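Local coordinates for N5-Carboxyaminoimidazole ribonucleotide synthetase (Staphylococcus aureus subsp. aureus, PDB 3ORQ), which catalyses the ATP-dependent carboxylation of 5-aminoimidazole ribonucleotide with bicarbonate to N5-carboxyaminoimidazole ribonucleotide, as a member of the ATP-grasp superfamily, at residues Y281-C286 against H337-G342; E327-F330 against E335-L338; Y341-R346 against R350-M355. All coordinates share one frame; numbering follows the deposited sequence.

Contact 1 (Y281-C286 against H337-G342); sequences YSIEAC and HLHIYG
Glu284 reaches from the short helix 282-285 to two histidines of the 337-342 segment. His339 binds its carboxylate, and His337 packs on its aliphatic chain. His339 NE2 donates to Glu284 OE2 at 2.7 Å, with an N-H...O angle of 174°, so the bond is almost straight. The oxygen lies in the plane of the imidazole and is approached through its syn lone pair, on the side of OE1. The carboxylate itself stands nearly perpendicular to the ring, 89° between the planes. A bend at chi2 (78°) turns the glutamate chain so that its end faces the imidazole. The negative charge would probably favour the doubly protonated, cationic form of His339, though the charge is not seen.

At His337, Glu284 CG sits over one face of the ring, 4.0 Å from His337 CG, and the two side chains run alongside each other, pointing opposite ways. His337 is also held elsewhere: ND1 bonds to Thr356 O, and the ring meets that of Tyr288 of the second subunit. Ile283 adds an apolar contact with the His339 ring, its CD1 3.8 Å from His339 CE1, coming in obliquely.

The ring of His339 also stacks with His354 on the adjacent strand 351-358. Through the Glu284-His339 bond, the helix is tied to strand 338-340, an outermost strand of the large antiparallel sheet within this chain. The arrangement is a His-carboxylate hydrogen bond at a helix-to-sheet junction, beside the subunit interface.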
loop_
_atom_site.group_PDB
_atom_site.type_symbol
_atom_site.label_atom_id
_atom_site.label_comp_id
_atom_site.label_asym_id
_atom_site.label_seq_id
_atom_site.Cartn_x
_atom_site.Cartn_y
_atom_site.Cartn_z
ATOM N N TYR A 281 0.305 -2.946 11.661
ATOM C CA TYR A 281 -0.824 -2.027 11.780
ATOM C C TYR A 281 -0.468 -0.678 11.107
ATOM O O TYR A 281 -1.363 0.077 10.650
ATOM C CB TYR A 281 -1.192 -1.805 13.249
ATOM C CG TYR A 281 -0.151 -0.924 13.896
ATOM C CD1 TYR A 281 1.045 -1.473 14.350
ATOM C CD2 TYR A 281 -0.294 0.456 13.902
ATOM C CE1 TYR A 281 2.037 -0.680 14.844
ATOM C CE2 TYR A 281 0.712 1.273 14.442
ATOM C CZ TYR A 281 1.883 0.694 14.896
ATOM O OH TYR A 281 2.911 1.459 15.418
ATOM N N SER A 282 0.831 -0.351 11.068
ATOM C CA SER A 282 1.282 0.986 10.626
ATOM C C SER A 282 0.964 1.217 9.152
ATOM O O SER A 282 0.956 2.365 8.645
ATOM C CB SER A 282 2.795 1.138 10.845
ATOM O OG SER A 282 3.513 0.181 10.090
ATOM N N ILE A 283 0.692 0.132 8.441
ATOM C CA ILE A 283 0.265 0.305 7.039
ATOM C C ILE A 283 -1.016 1.118 6.991
ATOM O O ILE A 283 -1.109 2.041 6.238
ATOM C CB ILE A 283 0.074 -1.006 6.314
ATOM C CG1 ILE A 283 1.423 -1.626 6.031
ATOM C CG2 ILE A 283 -0.636 -0.782 4.975
ATOM C CD1 ILE A 283 1.335 -3.156 5.788
ATOM N N GLU A 284 -2.023 0.759 7.773
ATOM C CA GLU A 284 -3.274 1.534 7.701
ATOM C C GLU A 284 -3.308 2.744 8.637
ATOM O O GLU A 284 -3.951 3.768 8.323
ATOM C CB GLU A 284 -4.476 0.643 8.008
ATOM C CG GLU A 284 -4.864 -0.345 6.866
ATOM C CD GLU A 284 -3.948 -1.533 6.844
ATOM O OE1 GLU A 284 -3.224 -1.691 7.845
ATOM O OE2 GLU A 284 -3.907 -2.275 5.834
ATOM N N ALA A 285 -2.631 2.634 9.776
ATOM C CA ALA A 285 -2.851 3.578 10.906
ATOM C C ALA A 285 -1.898 4.764 10.970
ATOM O O ALA A 285 -2.205 5.759 11.635
ATOM C CB ALA A 285 -2.827 2.824 12.204
ATOM N N CYS A 286 -0.778 4.695 10.258
ATOM C CA CYS A 286 0.284 5.753 10.372
ATOM C C CYS A 286 0.457 6.445 9.059
ATOM O O CYS A 286 0.013 5.935 8.023
ATOM C CB CYS A 286 1.649 5.156 10.799
ATOM S SG CYS A 286 1.656 4.413 12.448
ATOM N N HIS A 337 -9.931 -4.587 7.095
ATOM C CA HIS A 337 -8.736 -4.299 6.259
ATOM C C HIS A 337 -7.871 -5.549 6.193
ATOM O O HIS A 337 -6.798 -5.636 6.817
ATOM C CB HIS A 337 -7.915 -3.109 6.776
ATOM C CG HIS A 337 -8.626 -1.777 6.707
ATOM N ND1 HIS A 337 -9.253 -1.202 7.796
ATOM C CD2 HIS A 337 -8.804 -0.918 5.682
ATOM C CE1 HIS A 337 -9.797 -0.051 7.445
ATOM N NE2 HIS A 337 -9.518 0.155 6.168
ATOM N N LEU A 338 -8.361 -6.532 5.453
ATOM C CA LEU A 338 -7.743 -7.830 5.471
ATOM C C LEU A 338 -6.514 -7.885 4.594
ATOM O O LEU A 338 -6.551 -7.398 3.458
ATOM C CB LEU A 338 -8.757 -8.868 5.011
ATOM C CG LEU A 338 -9.755 -9.132 6.116
ATOM C CD1 LEU A 338 -11.246 -9.323 5.560
ATOM C CD2 LEU A 338 -9.229 -10.316 6.909
ATOM N N HIS A 339 -5.438 -8.474 5.138
ATOM C CA HIS A 339 -4.215 -8.823 4.386
ATOM C C HIS A 339 -4.113 -10.341 4.304
ATOM O O HIS A 339 -4.062 -11.013 5.338
ATOM C CB HIS A 339 -2.957 -8.333 5.126
ATOM C CG HIS A 339 -2.766 -6.860 5.069
ATOM N ND1 HIS A 339 -1.684 -6.274 4.442
ATOM C CD2 HIS A 339 -3.534 -5.842 5.527
ATOM C CE1 HIS A 339 -1.771 -4.962 4.561
ATOM N NE2 HIS A 339 -2.893 -4.669 5.195
ATOM N N ILE A 340 -4.074 -10.895 3.095
ATOM C CA ILE A 340 -3.939 -12.353 2.979
ATOM C C ILE A 340 -2.680 -12.565 2.214
ATOM O O ILE A 340 -2.550 -12.065 1.087
ATOM C CB ILE A 340 -5.170 -13.031 2.282
ATOM C CG1 ILE A 340 -6.256 -13.328 3.310
ATOM C CG2 ILE A 340 -4.780 -14.407 1.762
ATOM C CD1 ILE A 340 -6.895 -12.162 3.858
ATOM N N TYR A 341 -1.730 -13.269 2.817
ATOM C CA TYR A 341 -0.382 -13.277 2.280
ATOM C C TYR A 341 -0.283 -14.007 0.975
ATOM O O TYR A 341 0.522 -13.621 0.122
ATOM C CB TYR A 341 0.628 -13.821 3.286
ATOM C CG TYR A 341 0.615 -13.002 4.546
ATOM C CD1 TYR A 341 0.362 -11.634 4.506
ATOM C CD2 TYR A 341 0.855 -13.608 5.791
ATOM C CE1 TYR A 341 0.359 -10.846 5.708
ATOM C CE2 TYR A 341 0.848 -12.842 7.010
ATOM C CZ TYR A 341 0.617 -11.489 6.960
ATOM O OH TYR A 341 0.600 -10.768 8.156
ATOM N N GLY A 342 -1.133 -15.010 0.790
ATOM C CA GLY A 342 -1.134 -15.786 -0.455
ATOM C C GLY A 342 -0.350 -17.109 -0.360
ATOM O O GLY A 342 -0.016 -17.706 -1.395
#

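Contact 2 (E327-F330 against E335-L338); sequences ENEF and EWHL
Phe330 lies against Leu338 and Trp336 in the C-terminal domain of this PurK/PurT-family enzyme, where the chain turns from helix 320-326 back to strand 338-340 of the large antiparallel sheet. The first segment keeps helical backbone angles beyond the helix. The second includes the end of a 3-10 turn. The contact between them is apolar at its centre.

Phe330 has CG anti to its carbonyl carbon (chi1 -75°), which brings the ring between Leu338 and the backbone of its own turn. The two methyl groups of Leu338 meet different parts of it. CD2 stands over the middle of the Phe330 ring, 3.7 Å from the centroid and 9° off the normal, a clear CH-pi contact. CD1 reaches the root of the same side chain, 3.6 Å from Phe330 CB. On the opposite face of the ring lies Glu327 CA, offset toward the rim. The phenyl group is thus held between a methyl of Leu338 and the backbone at Glu327.

Trp336 comes to Phe330 from another direction, and the two side chains cross at about a right angle. A chi2 of -2° helps set the six-membered part of the indole toward the phenyl. Phe330 CD1 lies at the indole edge, near its plane, 3.8 Å from Trp336 CE3. Trp336 also packs on Val357 and on Met369 of helix 362-372, while Phe330, Trp336 and Leu338 all touch Met355.

Glu329 makes a lesser contact. Its main polar partner is Lys372, with which OE1 forms a salt bridge. The same Glu329 OE1 comes within 4.2 Å of Trp336 CH2, approaching the indole obliquely.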
loop_
_atom_site.group_PDB
_atom_site.type_symbol
_atom_site.label_atom_id
_atom_site.label_comp_id
_atom_site.label_asym_id
_atom_site.label_seq_id
_atom_site.Cartn_x
_atom_site.Cartn_y
_atom_site.Cartn_z
ATOM N N GLU A 327 -13.127 -17.123 7.739
ATOM C CA GLU A 327 -13.016 -16.680 6.344
ATOM C C GLU A 327 -14.375 -16.402 5.676
ATOM O O GLU A 327 -14.458 -15.639 4.693
ATOM C CB GLU A 327 -12.152 -17.633 5.502
ATOM C CG GLU A 327 -12.687 -19.095 5.429
ATOM C CD GLU A 327 -11.661 -20.053 4.812
ATOM O OE1 GLU A 327 -10.680 -19.571 4.167
ATOM O OE2 GLU A 327 -11.843 -21.279 4.957
ATOM N N ASN A 328 -15.440 -17.003 6.192
ATOM C CA ASN A 328 -16.740 -16.819 5.552
ATOM C C ASN A 328 -17.444 -15.548 6.009
ATOM O O ASN A 328 -18.405 -15.111 5.382
ATOM C CB ASN A 328 -17.612 -18.073 5.673
ATOM C CG ASN A 328 -17.121 -19.170 4.778
ATOM O OD1 ASN A 328 -16.905 -18.951 3.588
ATOM N ND2 ASN A 328 -16.887 -20.331 5.331
ATOM N N GLU A 329 -16.900 -14.944 7.068
ATOM C CA GLU A 329 -17.342 -13.664 7.573
ATOM C C GLU A 329 -16.599 -12.478 6.929
ATOM O O GLU A 329 -17.008 -11.345 7.115
ATOM C CB GLU A 329 -17.068 -13.587 9.061
ATOM C CG GLU A 329 -17.661 -14.681 9.862
ATOM C CD GLU A 329 -18.195 -14.143 11.163
ATOM O OE1 GLU A 329 -18.270 -12.897 11.298
ATOM O OE2 GLU A 329 -18.548 -14.970 12.032
ATOM N N PHE A 330 -15.499 -12.736 6.222
ATOM C CA PHE A 330 -14.630 -11.648 5.761
ATOM C C PHE A 330 -15.377 -10.637 4.928
ATOM O O PHE A 330 -15.158 -9.440 5.052
ATOM C CB PHE A 330 -13.402 -12.169 4.991
ATOM C CG PHE A 330 -12.345 -12.787 5.880
ATOM C CD1 PHE A 330 -12.377 -12.588 7.263
ATOM C CD2 PHE A 330 -11.319 -13.567 5.335
ATOM C CE1 PHE A 330 -11.405 -13.148 8.110
ATOM C CE2 PHE A 330 -10.334 -14.142 6.165
ATOM C CZ PHE A 330 -10.384 -13.917 7.555
ATOM N N GLU A 335 -14.260 -3.256 7.399
ATOM C CA GLU A 335 -13.533 -2.566 8.477
ATOM C C GLU A 335 -12.433 -3.448 9.071
ATOM O O GLU A 335 -11.715 -2.999 9.958
ATOM C CB GLU A 335 -14.479 -2.008 9.584
ATOM C CG GLU A 335 -15.158 -3.072 10.448
ATOM C CD GLU A 335 -16.444 -3.677 9.844
ATOM O OE1 GLU A 335 -16.635 -3.655 8.619
ATOM O OE2 GLU A 335 -17.279 -4.194 10.613
ATOM N N TRP A 336 -12.290 -4.681 8.581
ATOM C CA TRP A 336 -11.183 -5.517 9.007
ATOM C C TRP A 336 -9.871 -5.296 8.215
ATOM O O TRP A 336 -8.805 -5.753 8.646
ATOM C CB TRP A 336 -11.601 -6.995 8.998
ATOM C CG TRP A 336 -12.601 -7.335 10.112
ATOM C CD1 TRP A 336 -13.092 -6.480 11.079
ATOM C CD2 TRP A 336 -13.174 -8.614 10.389
ATOM N NE1 TRP A 336 -13.941 -7.145 11.897
ATOM C CE2 TRP A 336 -14.018 -8.455 11.513
ATOM C CE3 TRP A 336 -13.069 -9.876 9.783
ATOM C CZ2 TRP A 336 -14.757 -9.523 12.079
ATOM C CZ3 TRP A 336 -13.815 -10.959 10.341
ATOM C CH2 TRP A 336 -14.653 -10.762 11.482
ATOM N N HIS A 337 -9.931 -4.587 7.095
ATOM C CA HIS A 337 -8.736 -4.299 6.259
ATOM C C HIS A 337 -7.871 -5.549 6.193
ATOM O O HIS A 337 -6.798 -5.636 6.817
ATOM C CB HIS A 337 -7.915 -3.109 6.776
ATOM C CG HIS A 337 -8.626 -1.777 6.707
ATOM N ND1 HIS A 337 -9.253 -1.202 7.796
ATOM C CD2 HIS A 337 -8.804 -0.918 5.682
ATOM C CE1 HIS A 337 -9.797 -0.051 7.445
ATOM N NE2 HIS A 337 -9.518 0.155 6.168
ATOM N N LEU A 338 -8.361 -6.532 5.453
ATOM C CA LEU A 338 -7.743 -7.830 5.471
ATOM C C LEU A 338 -6.514 -7.885 4.594
ATOM O O LEU A 338 -6.551 -7.398 3.458
ATOM C CB LEU A 338 -8.757 -8.868 5.011
ATOM C CG LEU A 338 -9.755 -9.132 6.116
ATOM C CD1 LEU A 338 -11.246 -9.323 5.560
ATOM C CD2 LEU A 338 -9.229 -10.316 6.909
#

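Contact 3 (Y341-R346 against R350-M355); sequences YGKSER and RKMGHM. With POP (pyrophosphate 2-), chain E.
Tyr341 and Gly353 bring the two backbones closest, 5.1 Å between their CA atoms. Segment 341-346 is irregular, while 351-355 is strand. Tyr341 N donates to Met352 O at 2.9 Å. Water 1 accepts from Gly342 N and donates to the same carbonyl. Met352 and Gly353 both face Leu318 and form a classic beta bulge. Gly342 has phi 98°, a conformation suited to glycine.

The Tyr341 ring lies on the bulge. Gly353 CA sits over its centre, 3.4 Å from the centroid, in a CH-pi contact. Beyond the ring, Tyr341 OH and His354 ND1 share a 2.6 Å hydrogen bond; the two rings meet rim to rim. Met352, a selenomethionine, is bent at chi2 and chi3, which puts CE against the loop, 3.5 Å from Arg346 CA.

Lys343 and Arg350 meet at the pyrophosphate. Lys343 is extended beyond CG (chi2 180°), which carries NZ to Lys351 O and to POP O5, each at 3.0 Å. NZ also bonds to Gln22. Its CD lies over one face of the Arg350 guanidinium, offset toward the rim. POP O5 and Glu345 O lie at the edge of that group, bonded by NE and NH1; NH2 bonds to POP O6. The bond to Glu345 O lies in the carbonyl plane, on a lone pair, and helps fix the rotation of the guanidinium.

Two cationic side chains thus converge on one anion, with POP O5 gripped by both. The bound anion probably balances the positive charge of both groups. The loop and strand end together form part of the pyrophosphate pocket, which Tyr157 completes.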
loop_
_atom_site.group_PDB
_atom_site.type_symbol
_atom_site.label_atom_id
_atom_site.label_comp_id
_atom_site.label_asym_id
_atom_site.label_seq_id
_atom_site.Cartn_x
_atom_site.Cartn_y
_atom_site.Cartn_z
ATOM N N TYR A 341 -1.730 -13.269 2.817
ATOM C CA TYR A 341 -0.382 -13.277 2.280
ATOM C C TYR A 341 -0.283 -14.007 0.975
ATOM O O TYR A 341 0.522 -13.621 0.122
ATOM C CB TYR A 341 0.628 -13.821 3.286
ATOM C CG TYR A 341 0.615 -13.002 4.546
ATOM C CD1 TYR A 341 0.362 -11.634 4.506
ATOM C CD2 TYR A 341 0.855 -13.608 5.791
ATOM C CE1 TYR A 341 0.359 -10.846 5.708
ATOM C CE2 TYR A 341 0.848 -12.842 7.010
ATOM C CZ TYR A 341 0.617 -11.489 6.960
ATOM O OH TYR A 341 0.600 -10.768 8.156
ATOM N N GLY A 342 -1.133 -15.010 0.790
ATOM C CA GLY A 342 -1.134 -15.786 -0.455
ATOM C C GLY A 342 -0.350 -17.109 -0.360
ATOM O O GLY A 342 -0.016 -17.706 -1.395
ATOM N N LYS A 343 -0.060 -17.570 0.862
ATOM C CA LYS A 343 0.638 -18.839 1.034
ATOM C C LYS A 343 -0.277 -20.015 0.568
ATOM O O LYS A 343 -1.490 -20.030 0.850
ATOM C CB LYS A 343 1.027 -19.007 2.462
ATOM C CG LYS A 343 1.852 -17.856 2.991
ATOM C CD LYS A 343 2.236 -18.025 4.428
ATOM C CE LYS A 343 3.134 -16.866 4.812
ATOM N NZ LYS A 343 3.704 -17.016 6.173
ATOM N N SER A 344 0.260 -20.964 -0.186
ATOM C CA SER A 344 -0.632 -22.012 -0.758
ATOM C C SER A 344 -0.991 -23.153 0.194
ATOM O O SER A 344 -1.997 -23.784 0.009
ATOM C CB SER A 344 -0.109 -22.581 -2.086
ATOM O OG SER A 344 1.152 -23.160 -1.900
ATOM N N GLU A 345 -0.194 -23.380 1.230
ATOM C CA GLU A 345 -0.470 -24.466 2.173
ATOM C C GLU A 345 -0.946 -23.981 3.530
ATOM O O GLU A 345 -0.140 -23.504 4.355
ATOM C CB GLU A 345 0.751 -25.367 2.347
ATOM C CG GLU A 345 0.368 -26.773 2.833
ATOM C CD GLU A 345 1.563 -27.645 3.267
ATOM O OE1 GLU A 345 2.693 -27.117 3.358
ATOM O OE2 GLU A 345 1.355 -28.855 3.548
ATOM N N ARG A 346 -2.248 -24.090 3.778
ATOM C CA ARG A 346 -2.778 -23.689 5.078
ATOM C C ARG A 346 -2.439 -24.683 6.227
ATOM O O ARG A 346 -2.719 -25.881 6.114
ATOM C CB ARG A 346 -4.300 -23.477 4.988
ATOM C CG ARG A 346 -4.895 -23.002 6.318
ATOM C CD ARG A 346 -6.385 -22.807 6.287
ATOM N NE ARG A 346 -6.807 -21.926 5.225
ATOM C CZ ARG A 346 -8.081 -21.610 4.973
ATOM N NH1 ARG A 346 -9.083 -22.067 5.739
ATOM N NH2 ARG A 346 -8.346 -20.814 3.952
ATOM N N ARG A 350 0.209 -21.572 11.107
ATOM C CA ARG A 350 0.957 -20.780 10.146
ATOM C C ARG A 350 0.286 -19.395 10.042
ATOM O O ARG A 350 -0.944 -19.276 10.067
ATOM C CB ARG A 350 0.955 -21.529 8.798
ATOM C CG ARG A 350 1.939 -20.947 7.790
ATOM C CD ARG A 350 2.124 -21.775 6.578
ATOM N NE ARG A 350 3.240 -21.272 5.769
ATOM C CZ ARG A 350 3.474 -21.588 4.487
ATOM N NH1 ARG A 350 2.669 -22.444 3.833
ATOM N NH2 ARG A 350 4.532 -21.070 3.854
ATOM N N LYS A 351 1.085 -18.348 9.943
ATOM C CA LYS A 351 0.575 -16.986 9.817
ATOM C C LYS A 351 0.183 -16.832 8.376
ATOM O O LYS A 351 1.057 -16.832 7.507
ATOM C CB LYS A 351 1.667 -15.985 10.163
ATOM C CG LYS A 351 2.020 -15.959 11.618
ATOM C CD LYS A 351 3.213 -15.076 11.907
ATOM C CE LYS A 351 3.566 -15.157 13.370
ATOM N NZ LYS A 351 4.729 -14.240 13.678
HETATM N N MSE A 352 -1.115 -16.694 8.106
HETATM C CA MSE A 352 -1.617 -16.701 6.729
HETATM C C MSE A 352 -1.967 -15.290 6.281
HETATM O O MSE A 352 -2.164 -15.037 5.086
HETATM C CB MSE A 352 -2.869 -17.611 6.626
HETATM C CG MSE A 352 -2.644 -19.066 7.158
HETATM SE SE MSE A 352 -1.326 -20.078 6.162
HETATM C CE MSE A 352 -2.176 -20.248 4.504
ATOM N N GLY A 353 -2.121 -14.398 7.251
ATOM C CA GLY A 353 -2.501 -13.021 6.947
ATOM C C GLY A 353 -2.682 -12.273 8.248
ATOM O O GLY A 353 -2.315 -12.789 9.305
ATOM N N HIS A 354 -3.229 -11.050 8.161
ATOM C CA HIS A 354 -3.620 -10.314 9.352
ATOM C C HIS A 354 -4.744 -9.340 8.989
ATOM O O HIS A 354 -5.069 -9.098 7.807
ATOM C CB HIS A 354 -2.423 -9.583 9.980
ATOM C CG HIS A 354 -1.900 -8.443 9.140
ATOM N ND1 HIS A 354 -0.902 -8.601 8.204
ATOM C CD2 HIS A 354 -2.231 -7.125 9.116
ATOM C CE1 HIS A 354 -0.642 -7.434 7.628
ATOM N NE2 HIS A 354 -1.454 -6.525 8.150
HETATM N N MSE A 355 -5.346 -8.784 10.023
HETATM C CA MSE A 355 -6.376 -7.817 9.841
HETATM C C MSE A 355 -6.085 -6.629 10.751
HETATM O O MSE A 355 -5.558 -6.776 11.857
HETATM C CB MSE A 355 -7.760 -8.430 10.124
HETATM C CG MSE A 355 -7.886 -9.200 11.411
HETATM SE SE MSE A 355 -9.737 -9.833 11.617
HETATM C CE MSE A 355 -9.926 -10.540 9.960
HETATM P P1 POP E . 6.449 -21.696 8.972
HETATM O O1 POP E . 7.639 -22.596 9.255
HETATM O O2 POP E . 5.147 -22.463 8.839
HETATM O O3 POP E . 6.303 -20.662 10.069
HETATM O O POP E . 6.852 -21.026 7.561
HETATM P P2 POP E . 6.370 -19.552 7.141
HETATM O O4 POP E . 7.230 -18.531 7.864
HETATM O O5 POP E . 4.915 -19.409 7.477
HETATM O O6 POP E . 6.544 -19.445 5.652
HETATM O O HOH W 1 -2.134 -16.567 2.827
#

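Five of the six segments follow one run of chain, from the turn after helix 320-326 through strand 338-340 to strand 351-358; contact 1 brings in helix 282-285 from earlier. Contacts 1 and 2 share His337 and Leu338, their centres about 12 Å apart, and both touch the second subunit. Contact 3 continues from contact 1 through Tyr341 and Gly342; His339 N and His354 O, 2.8 Å apart, probably hydrogen-bond between the neighbouring strands. Contact 2 joins contact 3 by a 2.7 Å salt bridge from Arg346 NH2 to Glu327 OE1. Contact 3 alone holds the pyrophosphate; the Lys351 side chain is about 8 Å from ADP and from magnesium. The His339 side chain is about 14 Å from the pyrophosphate.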